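PDB 6FKK: MIP07328p from Drosophila melanogaster, which is a transmembrane semaphorin that probably binds semaphorin receptors and acts as a repulsive axon guidance cue through its extracellular domains. Local coordinates for residues S227-V232 with A253-S258; E316-K321 with L363-V368; D268-I273 with A287-S292; R231-D236 with W247-K252. One frame throughout, in Å; residues are numbered along the deposited sequence.

Contact 1: residues S227-V232 with A253-S258; sequences SRVARV and ARLNCS. With NAG (2-acetamido-2-deoxy-beta-D-glucopyranose), chain B.
R228 meets R254 and V229 meets A253 where strands 225-233 and 251-259 pair antiparallel in the sema domain, a beta-propeller fold. R228 and R254 form a non-hydrogen-bonded pair, and both side chains leave the same face of the sheet. They cross obliquely. The two guanidinium planes are turned 81° apart, so the groups do not stack. Instead, R254 CB lies at the edge of the R228 guanidinium, near its plane, 3.7 Å from R228 NH1. R228 gets there through a bend at chi2 (-80°), while R254 runs extended from CG to NE. Each is salt-bridged elsewhere: R228 to E213 and E217, R254 to D268. This would offset their mutual repulsion.

The other face carries V229 and A253, a hydrogen-bonded pair. V229 N donates to A253 O, and A253 N returns a bond to V229 O (2.8 Å). Two residues along, L255 N donates to S227 O with an N-H...O angle of 173°. The side chain of L255 lies across that of V229 at about a right angle. Methyl CD2 of L255 packs on CG1 of V229 at 3.7 Å, and its CD1 lies 4.1 Å from R228 O. V229 CG1 is also the branch nearest A253 CB.

Beyond the pairing, strand 251-259 carries an N-linked glycan. N256 ND2 is bonded to C1 of the NAG, and S258 OG donates to N256 OD1 in the plane of that amide. R254 reaches the same sugar from its guanidinium end: its NH1 lies 3.7 Å from the acetamido methyl C8.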
loop_
_atom_site.group_PDB
_atom_site.type_symbol
_atom_site.label_atom_id
_atom_site.label_comp_id
_atom_site.label_asym_id
_atom_site.label_seq_id
_atom_site.Cartn_x
_atom_site.Cartn_y
_atom_site.Cartn_z
ATOM N N SER A 227 -4.484 13.296 0.627
ATOM C CA SER A 227 -4.284 11.930 1.086
ATOM C C SER A 227 -4.502 11.860 2.591
ATOM O O SER A 227 -4.038 12.725 3.338
ATOM C CB SER A 227 -2.883 11.434 0.730
ATOM O OG SER A 227 -2.667 11.494 -0.669
ATOM N N ARG A 228 -5.213 10.824 3.033
ATOM C CA ARG A 228 -5.629 10.709 4.422
ATOM C C ARG A 228 -5.268 9.342 4.983
ATOM O O ARG A 228 -5.162 8.355 4.250
ATOM C CB ARG A 228 -7.143 10.912 4.583
ATOM C CG ARG A 228 -7.734 12.073 3.803
ATOM C CD ARG A 228 -7.515 13.402 4.497
ATOM N NE ARG A 228 -8.497 14.389 4.057
ATOM C CZ ARG A 228 -8.482 15.669 4.410
ATOM N NH1 ARG A 228 -7.528 16.124 5.210
ATOM N NH2 ARG A 228 -9.418 16.495 3.963
ATOM N N VAL A 229 -5.086 9.299 6.299
ATOM C CA VAL A 229 -5.098 8.059 7.063
ATOM C C VAL A 229 -6.242 8.151 8.062
ATOM O O VAL A 229 -6.377 9.156 8.770
ATOM C CB VAL A 229 -3.753 7.789 7.767
ATOM C CG1 VAL A 229 -3.328 8.971 8.631
ATOM C CG2 VAL A 229 -3.837 6.517 8.598
ATOM N N ALA A 230 -7.084 7.124 8.091
ATOM C CA ALA A 230 -8.218 7.071 8.998
ATOM C C ALA A 230 -8.128 5.810 9.844
ATOM O O ALA A 230 -7.482 4.830 9.464
ATOM C CB ALA A 230 -9.548 7.109 8.234
ATOM N N ARG A 231 -8.778 5.842 11.007
ATOM C CA ARG A 231 -8.718 4.718 11.930
ATOM C C ARG A 231 -10.080 4.498 12.571
ATOM O O ARG A 231 -10.912 5.406 12.652
ATOM C CB ARG A 231 -7.654 4.927 13.017
ATOM C CG ARG A 231 -8.126 5.696 14.239
ATOM C CD ARG A 231 -7.004 5.819 15.253
ATOM N NE ARG A 231 -7.446 6.439 16.499
ATOM C CZ ARG A 231 -6.642 6.698 17.525
ATOM N NH1 ARG A 231 -5.355 6.391 17.449
ATOM N NH2 ARG A 231 -7.122 7.263 18.624
ATOM N N VAL A 232 -10.297 3.261 13.017
ATOM C CA VAL A 232 -11.490 2.872 13.757
ATOM C C VAL A 232 -11.068 1.925 14.872
ATOM O O VAL A 232 -10.099 1.172 14.738
ATOM C CB VAL A 232 -12.551 2.203 12.854
ATOM C CG1 VAL A 232 -13.155 3.210 11.892
ATOM C CG2 VAL A 232 -11.942 1.036 12.095
ATOM N N ALA A 253 -6.725 11.876 9.465
ATOM C CA ALA A 253 -5.729 12.934 9.435
ATOM C C ALA A 253 -5.089 12.966 8.058
ATOM O O ALA A 253 -5.030 11.949 7.361
ATOM C CB ALA A 253 -4.658 12.734 10.513
ATOM N N ARG A 254 -4.615 14.144 7.667
ATOM C CA ARG A 254 -3.957 14.295 6.379
ATOM C C ARG A 254 -2.531 13.765 6.449
ATOM O O ARG A 254 -1.848 13.909 7.466
ATOM C CB ARG A 254 -3.948 15.761 5.948
ATOM C CG ARG A 254 -3.302 15.989 4.592
ATOM C CD ARG A 254 -3.175 17.464 4.265
ATOM N NE ARG A 254 -2.545 17.668 2.964
ATOM C CZ ARG A 254 -2.251 18.858 2.453
ATOM N NH1 ARG A 254 -2.531 19.961 3.134
ATOM N NH2 ARG A 254 -1.676 18.945 1.260
ATOM N N LEU A 255 -2.091 13.139 5.362
ATOM C CA LEU A 255 -0.702 12.731 5.221
ATOM C C LEU A 255 0.079 13.834 4.518
ATOM O O LEU A 255 -0.405 14.434 3.552
ATOM C CB LEU A 255 -0.599 11.422 4.440
ATOM C CG LEU A 255 -1.201 10.191 5.118
ATOM C CD1 LEU A 255 -1.111 8.992 4.193
ATOM C CD2 LEU A 255 -0.489 9.909 6.429
ATOM N N ASN A 256 1.284 14.103 5.010
ATOM C CA ASN A 256 2.112 15.205 4.528
ATOM C C ASN A 256 3.350 14.620 3.857
ATOM O O ASN A 256 4.335 14.294 4.527
ATOM C CB ASN A 256 2.484 16.142 5.676
ATOM C CG ASN A 256 3.217 17.392 5.213
ATOM O OD1 ASN A 256 3.870 17.405 4.168
ATOM N ND2 ASN A 256 3.113 18.456 5.999
ATOM N N CYS A 257 3.298 14.500 2.536
ATOM C CA CYS A 257 4.439 14.093 1.724
ATOM C C CYS A 257 4.802 15.282 0.842
ATOM O O CYS A 257 4.204 15.486 -0.218
ATOM C CB CYS A 257 4.115 12.853 0.897
ATOM S SG CYS A 257 5.517 12.207 -0.043
ATOM N N SER A 258 5.777 16.071 1.288
ATOM C CA SER A 258 6.115 17.309 0.603
ATOM C C SER A 258 7.603 17.591 0.741
ATOM O O SER A 258 8.257 17.133 1.682
ATOM C CB SER A 258 5.314 18.493 1.155
ATOM O OG SER A 258 5.668 18.761 2.501
HETATM C C1 NAG B . 3.778 19.681 5.646
HETATM C C2 NAG B . 3.123 20.895 6.291
HETATM C C3 NAG B . 3.856 22.177 5.890
HETATM C C4 NAG B . 5.366 22.045 6.087
HETATM C C5 NAG B . 5.881 20.739 5.488
HETATM C C6 NAG B . 7.338 20.478 5.793
HETATM C C7 NAG B . 0.719 20.711 6.769
HETATM C C8 NAG B . -0.667 20.853 6.214
HETATM N N2 NAG B . 1.718 20.978 5.923
HETATM O O3 NAG B . 3.331 23.237 6.681
HETATM O O4 NAG B . 6.056 23.089 5.405
HETATM O O5 NAG B . 5.140 19.631 6.008
HETATM O O6 NAG B . 7.570 20.387 7.192
HETATM O O7 NAG B . 0.921 20.370 7.930
#

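Contact 2: residues E316-K321 with L363-V368; sequences EFKSQK and LMEEAV
The F317 ring lies alongside M364 in a Met-aromatic contact between two loops that flank the strands of the sema-domain beta-propeller. The M364 side chain points the same way as the ring. Its methyl CE sits 4.2 Å above one face, offset toward the rim. SD approaches obliquely, 3.7 Å from F317 CE2. M364 is folded back at chi2 and chi3, which brings CE round to within 3.5 Å of E316 O. F357, in helix 352-360, meets the F317 ring edge-to-face.

The backbones are bridged once, between F317 and M364. E365 N donates to E316 O, and K318 N donates to L363 O.

Outside the aromatic pair, K318 carries much of the contact. Its aliphatic part runs beside L363, with CD 3.7 Å from L363 CD2. The chain then bends at chi3 (-55°) and chi4, turning the amine over the backbone of 363-368. E365 crosses K318 at about a right angle and turns its carboxylate back toward the amine. NZ forms a salt bridge with E365 OE1, though as a hydrogen bond this is weak. NZ also donates to E365 O, on a lone pair in the carbonyl plane, at 3.1 Å.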
loop_
_atom_site.group_PDB
_atom_site.type_symbol
_atom_site.label_atom_id
_atom_site.label_comp_id
_atom_site.label_asym_id
_atom_site.label_seq_id
_atom_site.Cartn_x
_atom_site.Cartn_y
_atom_site.Cartn_z
ATOM N N GLU A 316 -5.538 18.336 18.250
ATOM C CA GLU A 316 -6.755 19.124 18.179
ATOM C C GLU A 316 -7.607 18.694 16.988
ATOM O O GLU A 316 -7.116 18.150 15.997
ATOM C CB GLU A 316 -6.419 20.609 18.077
ATOM C CG GLU A 316 -5.698 21.162 19.292
ATOM C CD GLU A 316 -5.173 22.565 19.065
ATOM O OE1 GLU A 316 -4.509 22.789 18.030
ATOM O OE2 GLU A 316 -5.433 23.445 19.913
ATOM N N PHE A 317 -8.907 18.950 17.103
ATOM C CA PHE A 317 -9.867 18.627 16.060
ATOM C C PHE A 317 -10.097 19.850 15.184
ATOM O O PHE A 317 -10.352 20.944 15.696
ATOM C CB PHE A 317 -11.195 18.165 16.662
ATOM C CG PHE A 317 -11.096 16.892 17.446
ATOM C CD1 PHE A 317 -10.774 16.915 18.792
ATOM C CD2 PHE A 317 -11.337 15.673 16.839
ATOM C CE1 PHE A 317 -10.686 15.743 19.517
ATOM C CE2 PHE A 317 -11.253 14.498 17.557
ATOM C CZ PHE A 317 -10.927 14.533 18.898
ATOM N N LYS A 318 -10.013 19.658 13.872
ATOM C CA LYS A 318 -10.331 20.729 12.939
ATOM C C LYS A 318 -11.821 21.037 13.019
ATOM O O LYS A 318 -12.655 20.147 12.820
ATOM C CB LYS A 318 -9.934 20.330 11.521
ATOM C CG LYS A 318 -9.849 21.489 10.543
ATOM C CD LYS A 318 -9.258 21.028 9.221
ATOM C CE LYS A 318 -7.908 20.353 9.430
ATOM N NZ LYS A 318 -6.841 21.313 9.837
ATOM N N SER A 319 -12.153 22.289 13.322
ATOM C CA SER A 319 -13.543 22.668 13.517
ATOM C C SER A 319 -14.335 22.505 12.223
ATOM O O SER A 319 -13.778 22.467 11.120
ATOM C CB SER A 319 -13.640 24.110 14.013
ATOM O OG SER A 319 -13.127 25.010 13.047
ATOM N N GLN A 320 -15.654 22.394 12.377
ATOM C CA GLN A 320 -16.540 22.294 11.225
ATOM C C GLN A 320 -16.319 23.476 10.295
ATOM O O GLN A 320 -16.115 24.608 10.742
ATOM C CB GLN A 320 -18.001 22.250 11.676
ATOM C CG GLN A 320 -18.285 21.283 12.809
ATOM C CD GLN A 320 -19.752 21.264 13.196
ATOM O OE1 GLN A 320 -20.626 21.088 12.347
ATOM N NE2 GLN A 320 -20.030 21.454 14.482
ATOM N N LYS A 321 -16.348 23.208 8.990
ATOM C CA LYS A 321 -16.112 24.249 7.993
ATOM C C LYS A 321 -17.258 25.254 8.057
ATOM O O LYS A 321 -18.229 25.196 7.299
ATOM C CB LYS A 321 -15.971 23.651 6.600
ATOM C CG LYS A 321 -15.550 24.671 5.556
ATOM C CD LYS A 321 -15.621 24.108 4.152
ATOM C CE LYS A 321 -15.161 25.140 3.136
ATOM N NZ LYS A 321 -13.806 25.666 3.465
ATOM N N LEU A 363 -12.012 15.113 11.255
ATOM C CA LEU A 363 -10.722 15.474 10.686
ATOM C C LEU A 363 -9.857 16.146 11.743
ATOM O O LEU A 363 -10.290 17.101 12.395
ATOM C CB LEU A 363 -10.903 16.400 9.483
ATOM C CG LEU A 363 -9.621 16.871 8.800
ATOM C CD1 LEU A 363 -8.799 15.682 8.343
ATOM C CD2 LEU A 363 -9.957 17.778 7.630
ATOM N N MET A 364 -8.635 15.644 11.905
ATOM C CA MET A 364 -7.708 16.196 12.879
ATOM C C MET A 364 -6.995 17.416 12.307
ATOM O O MET A 364 -6.763 17.520 11.099
ATOM C CB MET A 364 -6.686 15.141 13.304
ATOM C CG MET A 364 -7.305 13.833 13.776
ATOM S SD MET A 364 -8.380 14.036 15.209
ATOM C CE MET A 364 -7.213 14.662 16.413
ATOM N N GLU A 365 -6.643 18.346 13.199
ATOM C CA GLU A 365 -6.052 19.609 12.766
ATOM C C GLU A 365 -4.682 19.392 12.134
ATOM O O GLU A 365 -4.409 19.879 11.031
ATOM C CB GLU A 365 -5.951 20.571 13.952
ATOM C CG GLU A 365 -5.309 21.914 13.621
ATOM C CD GLU A 365 -6.183 22.789 12.739
ATOM O OE1 GLU A 365 -7.404 22.531 12.662
ATOM O OE2 GLU A 365 -5.648 23.735 12.124
ATOM N N GLU A 366 -3.809 18.660 12.817
ATOM C CA GLU A 366 -2.439 18.482 12.367
ATOM C C GLU A 366 -2.330 17.335 11.371
ATOM O O GLU A 366 -3.085 16.360 11.425
ATOM C CB GLU A 366 -1.509 18.228 13.555
ATOM C CG GLU A 366 -1.394 19.409 14.507
ATOM C CD GLU A 366 -0.883 20.664 13.820
ATOM O OE1 GLU A 366 -0.016 20.547 12.927
ATOM O OE2 GLU A 366 -1.355 21.766 14.169
ATOM N N ALA A 367 -1.377 17.468 10.456
ATOM C CA ALA A 367 -1.089 16.436 9.475
ATOM C C ALA A 367 0.043 15.541 9.969
ATOM O O ALA A 367 0.814 15.905 10.861
ATOM C CB ALA A 367 -0.721 17.058 8.128
ATOM N N VAL A 368 0.128 14.355 9.378
ATOM C CA VAL A 368 1.152 13.382 9.748
ATOM C C VAL A 368 2.443 13.720 9.014
ATOM O O VAL A 368 2.454 13.777 7.776
ATOM C CB VAL A 368 0.705 11.947 9.433
ATOM C CG1 VAL A 368 1.797 10.960 9.819
ATOM C CG2 VAL A 368 -0.591 11.629 10.155
#

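Contact 3: residues D268-I273 with A287-S292; sequences DEIQAI and AVFTTS
A287 CB rests against I270 CD1 at 3.7 Å, with I273 CG2 on the same methyl, in the antiparallel hairpin of strands 265-279 and 282-290. V288 follows. Its N donates to A272 O and its O accepts from Q271 N, at a beta bulge where the register shifts by one residue between I270 and A272. F289 turns its ring to the same side as I270. The isoleucine slants over the ring and lays CG1 on one face, offset toward the rim, as a CH-pi contact. CG1 is placed there by standing anti to the backbone N (chi1 -167°).

T290 is tied to E269 by two backbone bonds, T290 N to E269 O and E269 N to T290 O. E269 CB lies 3.5 Å from T290 O. T290 OG1 also takes a weak bond from Q271 NE2 at 3.0 Å. Past T291, S292 OG lies 3.6 Å from E269 OE2. An alanine at E269 would probably leave S292 OG without the nearby carboxylate and open a gap there.

The I270 side is apolar, with A287, I273 and the F289 ring. E269 and T290 lie on the other face with A272 and V288. The side-chain bond from Q271 to T290 is weak, so backbone bonds do most of the holding.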
loop_
_atom_site.group_PDB
_atom_site.type_symbol
_atom_site.label_atom_id
_atom_site.label_comp_id
_atom_site.label_asym_id
_atom_site.label_seq_id
_atom_site.Cartn_x
_atom_site.Cartn_y
_atom_site.Cartn_z
ATOM N N ASP A 268 0.140 15.141 -3.251
ATOM C CA ASP A 268 -1.091 15.048 -2.478
ATOM C C ASP A 268 -1.948 13.830 -2.800
ATOM O O ASP A 268 -2.955 13.614 -2.120
ATOM C CB ASP A 268 -1.933 16.313 -2.681
ATOM C CG ASP A 268 -1.427 17.487 -1.870
ATOM O OD1 ASP A 268 -0.938 17.261 -0.743
ATOM O OD2 ASP A 268 -1.523 18.634 -2.360
ATOM N N GLU A 269 -1.589 13.035 -3.804
ATOM C CA GLU A 269 -2.416 11.908 -4.236
ATOM C C GLU A 269 -1.662 10.605 -3.987
ATOM O O GLU A 269 -0.813 10.205 -4.792
ATOM C CB GLU A 269 -2.812 12.056 -5.702
ATOM C CG GLU A 269 -3.713 13.252 -5.971
ATOM C CD GLU A 269 -4.286 13.252 -7.374
ATOM O OE1 GLU A 269 -3.799 12.471 -8.219
ATOM O OE2 GLU A 269 -5.226 14.032 -7.630
ATOM N N ILE A 270 -1.984 9.940 -2.877
ATOM C CA ILE A 270 -1.364 8.660 -2.563
ATOM C C ILE A 270 -1.831 7.609 -3.563
ATOM O O ILE A 270 -2.959 7.656 -4.075
ATOM C CB ILE A 270 -1.688 8.253 -1.113
ATOM C CG1 ILE A 270 -0.806 7.089 -0.664
ATOM C CG2 ILE A 270 -3.158 7.896 -0.967
ATOM C CD1 ILE A 270 -0.878 6.829 0.823
ATOM N N GLN A 271 -0.951 6.654 -3.861
ATOM C CA GLN A 271 -1.220 5.690 -4.921
ATOM C C GLN A 271 -1.073 4.256 -4.432
ATOM O O GLN A 271 -1.760 3.357 -4.929
ATOM C CB GLN A 271 -0.290 5.934 -6.112
ATOM C CG GLN A 271 -0.489 7.276 -6.800
ATOM C CD GLN A 271 -1.820 7.369 -7.518
ATOM O OE1 GLN A 271 -2.329 6.375 -8.035
ATOM N NE2 GLN A 271 -2.393 8.567 -7.550
ATOM N N ALA A 272 -0.185 4.031 -3.467
ATOM C CA ALA A 272 0.065 2.692 -2.952
ATOM C C ALA A 272 0.772 2.790 -1.610
ATOM O O ALA A 272 1.453 3.778 -1.323
ATOM C CB ALA A 272 0.907 1.861 -3.926
ATOM N N ILE A 273 0.603 1.749 -0.793
ATOM C CA ILE A 273 1.310 1.622 0.473
ATOM C C ILE A 273 1.862 0.208 0.586
ATOM O O ILE A 273 1.422 -0.719 -0.097
ATOM C CB ILE A 273 0.419 1.937 1.694
ATOM C CG1 ILE A 273 -0.694 0.894 1.829
ATOM C CG2 ILE A 273 -0.155 3.342 1.596
ATOM C CD1 ILE A 273 -1.454 0.982 3.135
ATOM N N ALA A 287 4.896 4.713 1.342
ATOM C CA ALA A 287 3.793 5.033 0.450
ATOM C C ALA A 287 4.309 5.764 -0.779
ATOM O O ALA A 287 5.361 6.408 -0.750
ATOM C CB ALA A 287 2.728 5.880 1.154
ATOM N N VAL A 288 3.542 5.659 -1.862
ATOM C CA VAL A 288 3.852 6.301 -3.132
ATOM C C VAL A 288 2.832 7.401 -3.381
ATOM O O VAL A 288 1.621 7.165 -3.287
ATOM C CB VAL A 288 3.857 5.284 -4.285
ATOM C CG1 VAL A 288 3.906 6.002 -5.619
ATOM C CG2 VAL A 288 5.033 4.340 -4.141
ATOM N N PHE A 289 3.317 8.597 -3.699
ATOM C CA PHE A 289 2.472 9.756 -3.946
ATOM C C PHE A 289 2.764 10.335 -5.324
ATOM O O PHE A 289 3.912 10.333 -5.777
ATOM C CB PHE A 289 2.690 10.844 -2.887
ATOM C CG PHE A 289 2.308 10.435 -1.495
ATOM C CD1 PHE A 289 3.155 9.652 -0.729
ATOM C CD2 PHE A 289 1.112 10.862 -0.941
ATOM C CE1 PHE A 289 2.808 9.286 0.556
ATOM C CE2 PHE A 289 0.759 10.499 0.346
ATOM C CZ PHE A 289 1.609 9.709 1.095
ATOM N N THR A 290 1.720 10.837 -5.980
ATOM C CA THR A 290 1.850 11.580 -7.223
ATOM C C THR A 290 1.235 12.963 -7.056
ATOM O O THR A 290 0.428 13.201 -6.152
ATOM C CB THR A 290 1.178 10.851 -8.399
ATOM O OG1 THR A 290 -0.203 10.610 -8.096
ATOM C CG2 THR A 290 1.875 9.528 -8.689
ATOM N N THR A 291 1.628 13.880 -7.936
ATOM C CA THR A 291 1.078 15.224 -7.902
ATOM C C THR A 291 -0.264 15.269 -8.623
ATOM O O THR A 291 -0.631 14.364 -9.377
ATOM C CB THR A 291 2.031 16.231 -8.545
ATOM O OG1 THR A 291 2.153 15.950 -9.945
ATOM C CG2 THR A 291 3.400 16.155 -7.898
ATOM N N SER A 292 -0.999 16.350 -8.382
ATOM C CA SER A 292 -2.273 16.559 -9.041
ATOM C C SER A 292 -2.041 17.045 -10.474
ATOM O O SER A 292 -0.910 17.289 -10.904
ATOM C CB SER A 292 -3.131 17.524 -8.229
ATOM O OG SER A 292 -3.304 17.044 -6.904
#

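Contact 4: residues R231-D236 with W247-K252; sequences RVCKND and WTSFLK
The far end of the pairing between strands 225-233 and 251-259 joins V232 to W247 and D236 to T248 and S249. R231 and L251 are the last hydrogen-bonded pair here. R231 N donates to L251 O at 2.9 Å, while the return bond from L251 N is weak. Beyond them the strands part, and side chains take over.

V232 lies over one face of the indole. Its CG1 stands above the centre of the six-membered ring in a CH-pi contact. The other branch, CG2, reaches toward CH2 of the same ring. V232 CG1 also meets the edge of the F250 ring at CD1. At the indole edge, in its plane, D236 OD2 comes 3.6 Å from W247 CE3. W247 NE1 is bonded to I177 O elsewhere in the fold.

This is one end of the strand pair in the sema-domain propeller. A type I turn from C233 to D236 brings D236 back to face the other segment, and C233 is held to C343 by a disulfide. With CG anti to the backbone N (chi1 -159°), the D236 carboxylate points toward 247-252. OD2 accepts from T248 N on its syn lone pair and from S249 OG on the anti side, 27° out of plane. D236 OD1 takes T248 OG1 at 2.9 Å. An alanine at D236 would probably leave T248 N and T248 OG1 without this acceptor, and S249 OG held by C233 N but with no acceptor here. That hydroxyl links the two segments further, because S249 OG accepts from C233 N at 2.8 Å with an N-H...O angle of 170°.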
loop_
_atom_site.group_PDB
_atom_site.type_symbol
_atom_site.label_atom_id
_atom_site.label_comp_id
_atom_site.label_asym_id
_atom_site.label_seq_id
_atom_site.Cartn_x
_atom_site.Cartn_y
_atom_site.Cartn_z
ATOM N N ARG A 231 -8.778 5.842 11.007
ATOM C CA ARG A 231 -8.718 4.718 11.930
ATOM C C ARG A 231 -10.080 4.498 12.571
ATOM O O ARG A 231 -10.912 5.406 12.652
ATOM C CB ARG A 231 -7.654 4.927 13.017
ATOM C CG ARG A 231 -8.126 5.696 14.239
ATOM C CD ARG A 231 -7.004 5.819 15.253
ATOM N NE ARG A 231 -7.446 6.439 16.499
ATOM C CZ ARG A 231 -6.642 6.698 17.525
ATOM N NH1 ARG A 231 -5.355 6.391 17.449
ATOM N NH2 ARG A 231 -7.122 7.263 18.624
ATOM N N VAL A 232 -10.297 3.261 13.017
ATOM C CA VAL A 232 -11.490 2.872 13.757
ATOM C C VAL A 232 -11.068 1.925 14.872
ATOM O O VAL A 232 -10.099 1.172 14.738
ATOM C CB VAL A 232 -12.551 2.203 12.854
ATOM C CG1 VAL A 232 -13.155 3.210 11.892
ATOM C CG2 VAL A 232 -11.942 1.036 12.095
ATOM N N CYS A 233 -11.796 1.972 15.985
ATOM C CA CYS A 233 -11.580 1.019 17.065
ATOM C C CYS A 233 -12.246 -0.303 16.711
ATOM O O CYS A 233 -13.395 -0.326 16.261
ATOM C CB CYS A 233 -12.138 1.549 18.386
ATOM S SG CYS A 233 -11.254 2.955 19.108
ATOM N N LYS A 234 -11.523 -1.405 16.913
ATOM C CA LYS A 234 -12.093 -2.709 16.595
ATOM C C LYS A 234 -13.197 -3.092 17.573
ATOM O O LYS A 234 -14.158 -3.766 17.187
ATOM C CB LYS A 234 -10.996 -3.774 16.578
ATOM C CG LYS A 234 -9.902 -3.517 15.553
ATOM C CD LYS A 234 -8.972 -4.713 15.400
ATOM C CE LYS A 234 -8.199 -4.993 16.677
ATOM N NZ LYS A 234 -7.119 -5.999 16.473
ATOM N N ASN A 235 -13.087 -2.663 18.831
ATOM C CA ASN A 235 -14.087 -2.956 19.849
ATOM C C ASN A 235 -15.280 -2.009 19.800
ATOM O O ASN A 235 -16.046 -1.943 20.770
ATOM C CB ASN A 235 -13.447 -2.918 21.239
ATOM C CG ASN A 235 -13.078 -1.513 21.674
ATOM O OD1 ASN A 235 -12.804 -0.642 20.846
ATOM N ND2 ASN A 235 -13.066 -1.283 22.983
ATOM N N ASP A 236 -15.449 -1.275 18.703
ATOM C CA ASP A 236 -16.573 -0.359 18.573
ATOM C C ASP A 236 -17.873 -1.147 18.468
ATOM O O ASP A 236 -18.001 -2.046 17.631
ATOM C CB ASP A 236 -16.382 0.536 17.347
ATOM C CG ASP A 236 -17.199 1.818 17.416
ATOM O OD1 ASP A 236 -18.259 1.824 18.079
ATOM O OD2 ASP A 236 -16.778 2.824 16.803
ATOM N N TRP A 247 -20.151 4.268 13.272
ATOM C CA TRP A 247 -18.954 4.276 14.099
ATOM C C TRP A 247 -19.029 5.389 15.136
ATOM O O TRP A 247 -19.647 6.435 14.921
ATOM C CB TRP A 247 -17.702 4.474 13.242
ATOM C CG TRP A 247 -17.454 3.418 12.208
ATOM C CD1 TRP A 247 -17.766 3.483 10.879
ATOM C CD2 TRP A 247 -16.815 2.153 12.407
ATOM N NE1 TRP A 247 -17.367 2.332 10.243
ATOM C CE2 TRP A 247 -16.780 1.499 11.160
ATOM C CE3 TRP A 247 -16.271 1.506 13.523
ATOM C CZ2 TRP A 247 -16.227 0.232 10.996
ATOM C CZ3 TRP A 247 -15.722 0.249 13.357
ATOM C CH2 TRP A 247 -15.703 -0.374 12.104
ATOM N N THR A 248 -18.391 5.149 16.280
ATOM C CA THR A 248 -18.167 6.177 17.288
ATOM C C THR A 248 -16.687 6.478 17.461
ATOM O O THR A 248 -16.310 7.197 18.392
ATOM C CB THR A 248 -18.774 5.760 18.627
ATOM O OG1 THR A 248 -18.157 4.546 19.074
ATOM C CG2 THR A 248 -20.267 5.540 18.481
ATOM N N SER A 249 -15.840 5.947 16.577
ATOM C CA SER A 249 -14.398 6.103 16.709
ATOM C C SER A 249 -13.729 6.436 15.381
ATOM O O SER A 249 -12.520 6.223 15.240
ATOM C CB SER A 249 -13.774 4.831 17.287
ATOM O OG SER A 249 -13.970 3.735 16.412
ATOM N N PHE A 250 -14.475 6.940 14.402
ATOM C CA PHE A 250 -13.901 7.247 13.098
ATOM C C PHE A 250 -13.210 8.602 13.141
ATOM O O PHE A 250 -13.859 9.633 13.354
ATOM C CB PHE A 250 -14.974 7.228 12.011
ATOM C CG PHE A 250 -14.441 7.511 10.631
ATOM C CD1 PHE A 250 -13.890 6.496 9.866
ATOM C CD2 PHE A 250 -14.491 8.789 10.100
ATOM C CE1 PHE A 250 -13.400 6.751 8.596
ATOM C CE2 PHE A 250 -14.002 9.050 8.832
ATOM C CZ PHE A 250 -13.457 8.028 8.080
ATOM N N LEU A 251 -11.894 8.597 12.938
ATOM C CA LEU A 251 -11.098 9.809 12.824
ATOM C C LEU A 251 -10.173 9.671 11.625
ATOM O O LEU A 251 -9.834 8.561 11.207
ATOM C CB LEU A 251 -10.276 10.072 14.091
ATOM C CG LEU A 251 -11.052 10.312 15.385
ATOM C CD1 LEU A 251 -10.097 10.409 16.561
ATOM C CD2 LEU A 251 -11.883 11.574 15.266
ATOM N N LYS A 252 -9.765 10.810 11.068
ATOM C CA LYS A 252 -8.831 10.813 9.952
ATOM C C LYS A 252 -7.909 12.018 10.055
ATOM O O LYS A 252 -8.253 13.045 10.646
ATOM C CB LYS A 252 -9.547 10.817 8.596
ATOM C CG LYS A 252 -10.458 12.009 8.354
ATOM C CD LYS A 252 -11.112 11.909 6.983
ATOM C CE LYS A 252 -12.044 13.078 6.713
ATOM N NZ LYS A 252 -12.697 12.968 5.378
#

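How the contacts relate
Strand 225-233 opens contacts 1 and 4. Contact 4 closes the short loop 237-246, which lies within the longer span 233-252 closed by contact 1. The two share R231 and V232, and A230 packs on L251 and K252 between them. Contact 3 follows in series, closing the hairpin whose turn lies between strands 265-279 and 282-290. Contact 2 comes last and closes 322-362, which includes helix 352-360. None of the four cross. Contacts 1, 3 and 4 lie in one mixed sheet, where S227 OG and R254 bind D268. Contact 2 flanks it: M364 N probably bonds to K252 O, and V368 to R254 and N256. Contacts 2 and 3 do not touch.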